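Local coordinates for coat protein (Tobacco streak virus, PDB 4Y6X) that probably self-assembles, through its jelly-roll domain, into the icosahedral capsid of the virus, and binds viral RNA for packaging and translation initiation, at residues 33-38 with 138-143; 43-48 with 125-130; 62-67 with 145-150. One frame throughout, in Å; residues are numbered along the deposited sequence.

Contact 1: residues 33-38 with 138-143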
loop_
_atom_site.group_PDB
_atom_site.type_symbol
_atom_site.label_atom_id
_atom_site.label_comp_id
_atom_site.label_asym_id
_atom_site.label_seq_id
_atom_site.Cartn_x
_atom_site.Cartn_y
_atom_site.Cartn_z
ATOM N N SER A 33 0.715 -8.354 6.002
ATOM C CA SER A 33 0.206 -8.254 7.408
ATOM C C SER A 33 0.695 -9.363 8.332
ATOM O O SER A 33 0.869 -10.516 7.864
ATOM C CB SER A 33 -1.323 -8.325 7.403
ATOM O OG SER A 33 -1.858 -7.253 6.629
ATOM N N GLU A 34 0.916 -9.027 9.612
ATOM C CA GLU A 34 1.213 -10.043 10.664
ATOM C C GLU A 34 -0.053 -10.845 10.910
ATOM O O GLU A 34 -1.138 -10.328 10.769
ATOM C CB GLU A 34 1.647 -9.424 11.999
ATOM N N TRP A 35 0.085 -12.117 11.252
ATOM C CA TRP A 35 -1.054 -12.987 11.401
ATOM C C TRP A 35 -1.445 -13.027 12.861
ATOM O O TRP A 35 -0.591 -13.285 13.771
ATOM C CB TRP A 35 -0.706 -14.400 10.995
ATOM C CG TRP A 35 -0.500 -14.649 9.553
ATOM C CD1 TRP A 35 -0.247 -13.726 8.557
ATOM C CD2 TRP A 35 -0.531 -15.911 8.920
ATOM N NE1 TRP A 35 -0.110 -14.365 7.354
ATOM C CE2 TRP A 35 -0.282 -15.702 7.544
ATOM C CE3 TRP A 35 -0.721 -17.214 9.377
ATOM C CZ2 TRP A 35 -0.209 -16.757 6.622
ATOM C CZ3 TRP A 35 -0.635 -18.256 8.460
ATOM C CH2 TRP A 35 -0.400 -18.014 7.101
ATOM N N SER A 36 -2.721 -12.832 13.118
ATOM C CA SER A 36 -3.215 -12.956 14.478
ATOM C C SER A 36 -3.478 -14.417 14.858
ATOM O O SER A 36 -3.645 -15.285 14.012
ATOM C CB SER A 36 -4.525 -12.247 14.594
ATOM O OG SER A 36 -4.303 -10.867 14.565
ATOM N N ALA A 37 -3.577 -14.648 16.151
ATOM C CA ALA A 37 -3.971 -15.933 16.668
ATOM C C ALA A 37 -5.345 -16.289 16.136
ATOM O O ALA A 37 -6.116 -15.412 15.793
ATOM C CB ALA A 37 -3.967 -15.889 18.182
ATOM N N LYS A 38 -5.672 -17.567 16.051
ATOM C CA LYS A 38 -7.034 -17.889 15.661
ATOM C C LYS A 38 -7.767 -18.883 16.560
ATOM O O LYS A 38 -7.157 -19.621 17.310
ATOM C CB LYS A 38 -7.096 -18.284 14.212
ATOM C CG LYS A 38 -6.403 -19.553 13.874
ATOM C CD LYS A 38 -6.719 -19.874 12.429
ATOM C CE LYS A 38 -6.105 -21.204 12.074
ATOM N NZ LYS A 38 -6.147 -21.391 10.604
ATOM N N LYS A 138 1.453 -15.082 14.761
ATOM C CA LYS A 138 2.688 -15.079 13.977
ATOM C C LYS A 138 3.177 -16.463 13.650
ATOM O O LYS A 138 4.349 -16.677 13.505
ATOM C CB LYS A 138 3.780 -14.271 14.699
ATOM C CG LYS A 138 3.249 -12.886 15.102
ATOM C CD LYS A 138 4.328 -12.011 15.714
ATOM C CE LYS A 138 3.759 -10.647 16.005
ATOM N NZ LYS A 138 4.855 -9.726 16.381
ATOM N N ARG A 139 2.271 -17.407 13.524
ATOM C CA ARG A 139 2.664 -18.771 13.280
ATOM C C ARG A 139 3.374 -18.895 11.922
ATOM O O ARG A 139 4.217 -19.783 11.776
ATOM C CB ARG A 139 1.480 -19.743 13.342
ATOM C CG ARG A 139 0.324 -19.323 12.453
ATOM C CD ARG A 139 -0.931 -20.105 12.775
ATOM N NE ARG A 139 -2.041 -19.629 11.976
ATOM C CZ ARG A 139 -2.726 -18.512 12.227
ATOM N NH1 ARG A 139 -2.403 -17.739 13.259
ATOM N NH2 ARG A 139 -3.721 -18.180 11.453
ATOM N N VAL A 140 3.027 -18.038 10.982
ATOM C CA VAL A 140 3.786 -17.815 9.748
ATOM C C VAL A 140 4.067 -16.294 9.616
ATOM O O VAL A 140 3.177 -15.475 9.824
ATOM C CB VAL A 140 2.973 -18.235 8.540
ATOM C CG1 VAL A 140 3.686 -17.877 7.254
ATOM C CG2 VAL A 140 2.684 -19.715 8.585
ATOM N N GLN A 141 5.297 -15.923 9.419
ATOM C CA GLN A 141 5.666 -14.525 9.228
ATOM C C GLN A 141 6.162 -14.375 7.800
ATOM O O GLN A 141 7.154 -15.009 7.424
ATOM C CB GLN A 141 6.746 -14.088 10.228
ATOM C CG GLN A 141 6.336 -14.349 11.665
ATOM C CD GLN A 141 7.517 -14.231 12.589
ATOM O OE1 GLN A 141 8.273 -13.270 12.512
ATOM N NE2 GLN A 141 7.704 -15.202 13.404
ATOM N N LEU A 142 5.453 -13.564 7.037
ATOM C CA LEU A 142 5.710 -13.365 5.626
ATOM C C LEU A 142 6.554 -12.146 5.385
ATOM O O LEU A 142 6.354 -11.123 5.979
ATOM C CB LEU A 142 4.422 -13.153 4.868
ATOM C CG LEU A 142 3.717 -14.470 4.650
ATOM C CD1 LEU A 142 2.239 -14.231 4.666
ATOM C CD2 LEU A 142 4.187 -15.078 3.336
ATOM N N ALA A 143 7.531 -12.279 4.521
ATOM C CA ALA A 143 8.228 -11.113 3.958
ATOM C C ALA A 143 7.288 -10.357 3.072
ATOM O O ALA A 143 6.158 -10.839 2.784
ATOM C CB ALA A 143 9.398 -11.585 3.164
HETATM O O HOH W 1 3.062 -12.291 8.205
HETATM O O HOH W 2 2.653 -13.112 11.119
HETATM O O HOH W 3 -5.344 -15.503 12.047
#

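Contact 2: residues 43-48 with 125-130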
loop_
_atom_site.group_PDB
_atom_site.type_symbol
_atom_site.label_atom_id
_atom_site.label_comp_id
_atom_site.label_asym_id
_atom_site.label_seq_id
_atom_site.Cartn_x
_atom_site.Cartn_y
_atom_site.Cartn_z
ATOM N N ASN A 43 -7.663 -24.064 7.493
ATOM C CA ASN A 43 -6.483 -23.734 6.699
ATOM C C ASN A 43 -6.178 -22.244 6.751
ATOM O O ASN A 43 -7.069 -21.413 6.819
ATOM C CB ASN A 43 -6.689 -24.156 5.228
ATOM C CG ASN A 43 -6.811 -25.665 5.054
ATOM O OD1 ASN A 43 -7.799 -26.157 4.498
ATOM N ND2 ASN A 43 -5.803 -26.406 5.531
ATOM N N ASP A 44 -4.898 -21.910 6.719
ATOM C CA ASP A 44 -4.466 -20.528 6.520
ATOM C C ASP A 44 -4.248 -20.277 5.041
ATOM O O ASP A 44 -3.481 -20.999 4.403
ATOM C CB ASP A 44 -3.176 -20.260 7.273
ATOM C CG ASP A 44 -3.371 -20.328 8.784
ATOM O OD1 ASP A 44 -4.305 -19.625 9.231
ATOM O OD2 ASP A 44 -2.601 -21.042 9.485
ATOM N N ALA A 45 -4.975 -19.322 4.488
ATOM C CA ALA A 45 -4.968 -19.042 3.064
ATOM C C ALA A 45 -4.882 -17.551 2.865
ATOM O O ALA A 45 -5.583 -16.816 3.521
ATOM C CB ALA A 45 -6.230 -19.538 2.406
ATOM N N ILE A 46 -4.056 -17.117 1.931
ATOM C CA ILE A 46 -4.103 -15.742 1.460
ATOM C C ILE A 46 -4.498 -15.686 -0.015
ATOM O O ILE A 46 -3.754 -16.185 -0.871
ATOM C CB ILE A 46 -2.760 -15.077 1.673
ATOM C CG1 ILE A 46 -2.441 -15.161 3.157
ATOM C CG2 ILE A 46 -2.824 -13.621 1.196
ATOM C CD1 ILE A 46 -1.090 -14.613 3.491
ATOM N N PRO A 47 -5.672 -15.087 -0.331
ATOM C CA PRO A 47 -6.103 -15.011 -1.717
ATOM C C PRO A 47 -5.273 -14.048 -2.537
ATOM O O PRO A 47 -4.779 -13.050 -2.009
ATOM C CB PRO A 47 -7.539 -14.490 -1.631
ATOM C CG PRO A 47 -7.918 -14.549 -0.197
ATOM C CD PRO A 47 -6.645 -14.465 0.579
ATOM N N PHE A 48 -5.097 -14.371 -3.807
ATOM C CA PHE A 48 -4.333 -13.516 -4.711
ATOM C C PHE A 48 -4.892 -12.101 -4.827
ATOM O O PHE A 48 -4.116 -11.162 -4.910
ATOM C CB PHE A 48 -4.169 -14.154 -6.082
ATOM C CG PHE A 48 -3.183 -13.470 -6.941
ATOM C CD1 PHE A 48 -1.834 -13.594 -6.702
ATOM C CD2 PHE A 48 -3.595 -12.683 -8.021
ATOM C CE1 PHE A 48 -0.910 -12.931 -7.508
ATOM C CE2 PHE A 48 -2.669 -12.054 -8.852
ATOM C CZ PHE A 48 -1.319 -12.188 -8.599
ATOM N N ALA A 125 -5.091 -18.813 -4.364
ATOM C CA ALA A 125 -4.628 -18.513 -3.033
ATOM C C ALA A 125 -3.394 -19.288 -2.719
ATOM O O ALA A 125 -3.120 -20.334 -3.333
ATOM C CB ALA A 125 -5.707 -18.814 -2.017
ATOM N N ILE A 126 -2.644 -18.792 -1.743
ATOM C CA ILE A 126 -1.578 -19.583 -1.167
ATOM C C ILE A 126 -2.081 -20.107 0.154
ATOM O O ILE A 126 -2.693 -19.374 0.913
ATOM C CB ILE A 126 -0.303 -18.768 -1.055
ATOM C CG1 ILE A 126 0.208 -18.483 -2.466
ATOM C CG2 ILE A 126 0.773 -19.584 -0.343
ATOM C CD1 ILE A 126 0.844 -17.159 -2.534
ATOM N N VAL A 127 -1.845 -21.383 0.401
ATOM C CA VAL A 127 -2.355 -22.055 1.562
ATOM C C VAL A 127 -1.224 -22.721 2.325
ATOM O O VAL A 127 -0.399 -23.387 1.732
ATOM C CB VAL A 127 -3.382 -23.143 1.144
ATOM C CG1 VAL A 127 -3.904 -23.919 2.354
ATOM C CG2 VAL A 127 -4.541 -22.544 0.386
ATOM N N TRP A 128 -1.204 -22.547 3.647
ATOM C CA TRP A 128 -0.261 -23.199 4.532
ATOM C C TRP A 128 -0.974 -24.215 5.443
ATOM O O TRP A 128 -2.043 -23.905 5.956
ATOM C CB TRP A 128 0.393 -22.215 5.487
ATOM C CG TRP A 128 1.375 -21.331 4.894
ATOM C CD1 TRP A 128 2.705 -21.462 4.976
ATOM C CD2 TRP A 128 1.116 -20.155 4.112
ATOM N NE1 TRP A 128 3.330 -20.444 4.271
ATOM C CE2 TRP A 128 2.364 -19.626 3.743
ATOM C CE3 TRP A 128 -0.051 -19.490 3.699
ATOM C CZ2 TRP A 128 2.490 -18.461 2.981
ATOM C CZ3 TRP A 128 0.073 -18.324 2.955
ATOM C CH2 TRP A 128 1.334 -17.811 2.622
ATOM N N CYS A 129 -0.359 -25.377 5.633
ATOM C CA CYS A 129 -0.817 -26.394 6.623
ATOM C C CYS A 129 0.304 -26.672 7.622
ATOM O O CYS A 129 1.333 -27.262 7.276
ATOM C CB CYS A 129 -1.146 -27.719 5.924
ATOM S SG CYS A 129 -2.209 -27.497 4.486
ATOM N N LEU A 130 0.104 -26.266 8.862
ATOM C CA LEU A 130 1.096 -26.469 9.883
ATOM C C LEU A 130 0.848 -27.768 10.629
ATOM O O LEU A 130 -0.277 -28.075 10.964
ATOM C CB LEU A 130 1.069 -25.293 10.854
ATOM C CG LEU A 130 1.919 -24.088 10.424
ATOM C CD1 LEU A 130 1.367 -23.466 9.154
ATOM C CD2 LEU A 130 1.884 -23.056 11.502
#

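Contact 3: residues 62-67 with 145-150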
loop_
_atom_site.group_PDB
_atom_site.type_symbol
_atom_site.label_atom_id
_atom_site.label_comp_id
_atom_site.label_asym_id
_atom_site.label_seq_id
_atom_site.Cartn_x
_atom_site.Cartn_y
_atom_site.Cartn_z
ATOM N N THR A 62 -3.154 -5.231 -16.503
ATOM C CA THR A 62 -1.849 -5.725 -16.083
ATOM C C THR A 62 -1.723 -7.232 -16.316
ATOM O O THR A 62 -2.586 -7.965 -15.925
ATOM C CB THR A 62 -1.619 -5.424 -14.599
ATOM O OG1 THR A 62 -1.704 -4.008 -14.403
ATOM C CG2 THR A 62 -0.203 -5.916 -14.159
ATOM N N LYS A 63 -0.641 -7.674 -16.909
ATOM C CA LYS A 63 -0.308 -9.083 -16.951
ATOM C C LYS A 63 0.693 -9.418 -15.810
ATOM O O LYS A 63 1.564 -8.632 -15.500
ATOM C CB LYS A 63 0.298 -9.414 -18.292
ATOM C CG LYS A 63 -0.688 -9.289 -19.449
ATOM C CD LYS A 63 0.017 -9.503 -20.789
ATOM C CE LYS A 63 -0.809 -9.040 -21.980
ATOM N NZ LYS A 63 -0.521 -7.605 -22.331
ATOM N N PHE A 64 0.567 -10.610 -15.238
ATOM C CA PHE A 64 1.301 -11.067 -14.073
ATOM C C PHE A 64 2.193 -12.224 -14.463
ATOM O O PHE A 64 1.725 -13.176 -15.064
ATOM C CB PHE A 64 0.327 -11.527 -13.032
ATOM C CG PHE A 64 -0.467 -10.451 -12.466
ATOM C CD1 PHE A 64 -1.645 -10.048 -13.066
ATOM C CD2 PHE A 64 -0.020 -9.773 -11.346
ATOM C CE1 PHE A 64 -2.407 -9.016 -12.519
ATOM C CE2 PHE A 64 -0.755 -8.719 -10.811
ATOM C CZ PHE A 64 -1.945 -8.341 -11.388
ATOM N N TYR A 65 3.479 -12.118 -14.163
ATOM C CA TYR A 65 4.433 -13.145 -14.527
ATOM C C TYR A 65 4.995 -13.995 -13.389
ATOM O O TYR A 65 5.173 -15.178 -13.567
ATOM C CB TYR A 65 5.577 -12.520 -15.260
ATOM C CG TYR A 65 5.088 -11.915 -16.566
ATOM C CD1 TYR A 65 4.942 -12.708 -17.730
ATOM C CD2 TYR A 65 4.695 -10.606 -16.628
ATOM C CE1 TYR A 65 4.482 -12.135 -18.950
ATOM C CE2 TYR A 65 4.251 -10.022 -17.805
ATOM C CZ TYR A 65 4.154 -10.786 -18.970
ATOM O OH TYR A 65 3.722 -10.189 -20.104
ATOM N N ARG A 66 5.240 -13.423 -12.219
ATOM C CA ARG A 66 5.847 -14.191 -11.107
ATOM C C ARG A 66 5.323 -13.644 -9.816
ATOM O O ARG A 66 5.158 -12.426 -9.672
ATOM C CB ARG A 66 7.364 -14.002 -11.092
ATOM C CG ARG A 66 8.044 -14.460 -12.344
ATOM C CD ARG A 66 9.550 -14.240 -12.358
ATOM N NE ARG A 66 10.252 -15.050 -11.383
ATOM C CZ ARG A 66 11.578 -14.976 -11.186
ATOM N NH1 ARG A 66 12.321 -14.103 -11.880
ATOM N NH2 ARG A 66 12.166 -15.723 -10.259
ATOM N N LEU A 67 5.102 -14.504 -8.870
ATOM C CA LEU A 67 4.878 -14.102 -7.509
ATOM C C LEU A 67 5.965 -14.774 -6.653
ATOM O O LEU A 67 6.120 -16.012 -6.708
ATOM C CB LEU A 67 3.527 -14.565 -7.079
ATOM C CG LEU A 67 3.296 -14.455 -5.564
ATOM C CD1 LEU A 67 3.212 -13.012 -5.078
ATOM C CD2 LEU A 67 2.052 -15.201 -5.232
ATOM N N TYR A 145 5.504 -9.262 -0.329
ATOM C CA TYR A 145 5.157 -9.980 -1.555
ATOM C C TYR A 145 5.828 -9.274 -2.699
ATOM O O TYR A 145 5.859 -8.032 -2.708
ATOM C CB TYR A 145 3.689 -9.874 -1.801
ATOM C CG TYR A 145 2.811 -10.394 -0.692
ATOM C CD1 TYR A 145 2.858 -11.706 -0.310
ATOM C CD2 TYR A 145 1.930 -9.556 -0.045
ATOM C CE1 TYR A 145 2.041 -12.176 0.693
ATOM C CE2 TYR A 145 1.137 -9.993 0.977
ATOM C CZ TYR A 145 1.182 -11.312 1.335
ATOM O OH TYR A 145 0.350 -11.759 2.321
ATOM N N TRP A 146 6.429 -10.032 -3.625
ATOM C CA TRP A 146 7.050 -9.428 -4.815
ATOM C C TRP A 146 6.346 -10.024 -6.028
ATOM O O TRP A 146 6.205 -11.212 -6.087
ATOM C CB TRP A 146 8.534 -9.737 -4.888
ATOM C CG TRP A 146 9.264 -8.984 -3.930
ATOM C CD1 TRP A 146 9.550 -9.354 -2.663
ATOM C CD2 TRP A 146 9.786 -7.666 -4.087
ATOM N NE1 TRP A 146 10.232 -8.352 -2.017
ATOM C CE2 TRP A 146 10.415 -7.316 -2.873
ATOM C CE3 TRP A 146 9.843 -6.777 -5.144
ATOM C CZ2 TRP A 146 11.036 -6.073 -2.659
ATOM C CZ3 TRP A 146 10.472 -5.528 -4.944
ATOM C CH2 TRP A 146 11.078 -5.214 -3.721
ATOM N N ILE A 147 5.924 -9.191 -6.965
ATOM C CA ILE A 147 5.217 -9.586 -8.131
ATOM C C ILE A 147 5.872 -8.952 -9.343
ATOM O O ILE A 147 6.125 -7.745 -9.352
ATOM C CB ILE A 147 3.774 -9.148 -8.023
ATOM C CG1 ILE A 147 3.232 -9.596 -6.699
ATOM C CG2 ILE A 147 2.936 -9.757 -9.113
ATOM C CD1 ILE A 147 1.900 -8.986 -6.364
ATOM N N ALA A 148 6.154 -9.759 -10.348
ATOM C CA ALA A 148 6.643 -9.254 -11.611
ATOM C C ALA A 148 5.422 -9.069 -12.519
ATOM O O ALA A 148 4.666 -10.005 -12.721
ATOM C CB ALA A 148 7.602 -10.204 -12.234
ATOM N N ILE A 149 5.259 -7.830 -13.015
ATOM C CA ILE A 149 4.161 -7.440 -13.837
ATOM C C ILE A 149 4.645 -6.784 -15.124
ATOM O O ILE A 149 5.797 -6.349 -15.230
ATOM C CB ILE A 149 3.240 -6.490 -13.122
ATOM C CG1 ILE A 149 3.972 -5.236 -12.743
ATOM C CG2 ILE A 149 2.636 -7.174 -11.900
ATOM C CD1 ILE A 149 3.055 -4.115 -12.299
ATOM N N SER A 150 3.752 -6.669 -16.072
ATOM C CA SER A 150 4.004 -5.851 -17.274
ATOM C C SER A 150 4.300 -4.426 -16.863
ATOM O O SER A 150 3.650 -3.876 -15.954
ATOM C CB SER A 150 2.802 -5.898 -18.272
ATOM O OG SER A 150 1.537 -5.833 -17.634
#

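Contact 1: residues 33-38 with 138-143
Trp35 is the centre of the tight half of this contact, its indole lying alongside Val140 and pointing the same way. Val140 CB sits over the six-membered ring of Trp35, 3.7 Å from the centroid and 15° off the normal, a CH-pi contact. With CG1 anti to the backbone N (chi1 174°), Val140 also brings CG2 to 3.6 Å from Trp35 CZ3, so a compact apolar surface lies on the ring. Leu142 CD1 reaches Trp35 NE1 obliquely at 3.6 Å. Arg139 comes to the ring from its edge, and Trp35 CE3 in turn lies over one face of the guanidinium while Lys38 CG covers the opposite face. Within its own plane the guanidinium gives NH1 to Ser36 O at 2.9 Å, nearly straight (169°). A second bond, Lys138 N to Trp35 O at 2.9 Å, ties the turn before strand 140-150 to the loop. The like-charged ends of Lys38 and Arg139 come close because both form salt bridges with Asp44.

The other side is looser and wet. One water joins Trp35 N to Val140 O, and another Ser33 O to Leu142 N; a third, by the guanidinium, joins Ser36 O to Arg139 NH2. The Lys138 and Ser36 side chains turn away, as suits exposed polar residues. Trp35 also touches Ile46 and meets Trp128 edge-to-face, so the loop after strand 25-30 lays an indole against both sheets at the margin of the jelly-roll barrel.

Contact 2: residues 43-48 with 125-130
The indole of Trp128 has Ile126 CG2 over one face, 3.4 Å above the ring plane and toward the rim, while Asp44 O lies in plane at its edge, 3.8 Å from Trp128 CE3. Ile46 comes to the benzo end obliquely, its CD1 3.9 Å from Trp128 CZ3. Other rings also lie against it: Phe71 meets Trp128 edge-to-face, and Phe79 meets it with nearly parallel planes.

The strands that carry these groups, 44-47 and 125-130, run antiparallel. Asp44 pairs with Trp128 and Ile46 with Ile126 as hydrogen-bonded pairs. Ile46 and Ile126 exchange two backbone bonds, the shorter from Ile46 N to Ile126 O at 2.8 Å; Trp128 N gives a third to Asp44 O, nearly along the C=O axis. On the other face, Ala45 CB meets Val127 CG2 at 4.0 Å, and small Ala125 lets Pro47 approach closely. Pro47, with no N-H to give, suits a non-hydrogen-bonded pair and the N-cap position before helix 48-52.

The large apolar residues thus turn into the barrel, and Asp44 beside them bonds to Arg139 and Lys38; those two cations would be expected to favour the ionised carboxylate at this partly exposed edge of the apolar interior.

Contact 3: residues 62-67 with 145-150
Four hydrogen bonds, all well directed, hold the two antiparallel segments together. Ser150 N gives to Lys63 O at 3.0 Å, and Lys63 N returns a bond to the hydroxyl, Ser150 OG, at 2.9 Å. That hydroxyl lies between the backbone N and carbonyl carbon of Ser150 (chi1 41°), a position serine's short side chain tolerates. Further along, Tyr65 N donates to Ala148 O at 2.8 Å and Ala148 N to Arg66 O at 2.9 Å. Tyr65 and Arg66 therefore both face Ala148, a classic beta bulge, with Tyr65 psi turned to -37°; alanine, small as it is, suits the place opposite two residues.

Apolar contacts gather on the face of Phe64, Ile147 and Ile149. Ile147 CG2 meets the ring of Phe64 in plane at its edge, 3.7 Å from CD2, and Ile149 CG2 approaches the same atom obliquely. Thr62 CG2 lies over a face of that ring and packs on Ile149 CB at 3.6 Å; Leu67 CD1 touches Ile147 CG1.

Phe64 and Ile147 press on helix 48-52, and strands 25-30 and 107-117 flank the pair in the sheet, while Trp146 meets Phe161 of the second subunit edge-to-face.

Contacts 1 and 2 lie side by side, centres about 11 Å apart, and are joined through the shared Asp44 and by Leu142 CD1 packing on Ile46 CD1 at 3.6 Å. Contact 3 is about 23 Å from contact 1 and 19 Å from contact 2, centre to centre, across the middle of the chain. Contacts 1 and 3 share strand 140-150, whereas contact 2 belongs to the facing sheet; Ile126 CD1 meets Leu67 CD2 across the interior at 3.5 Å. Along the sequence contact 1 encloses contact 2, and contact 3 crosses both. Early and late parts of the chain are thus interleaved, as is usual in a jelly roll, into the barrel of the coat protein, two copies of which form the domain-swapped dimer.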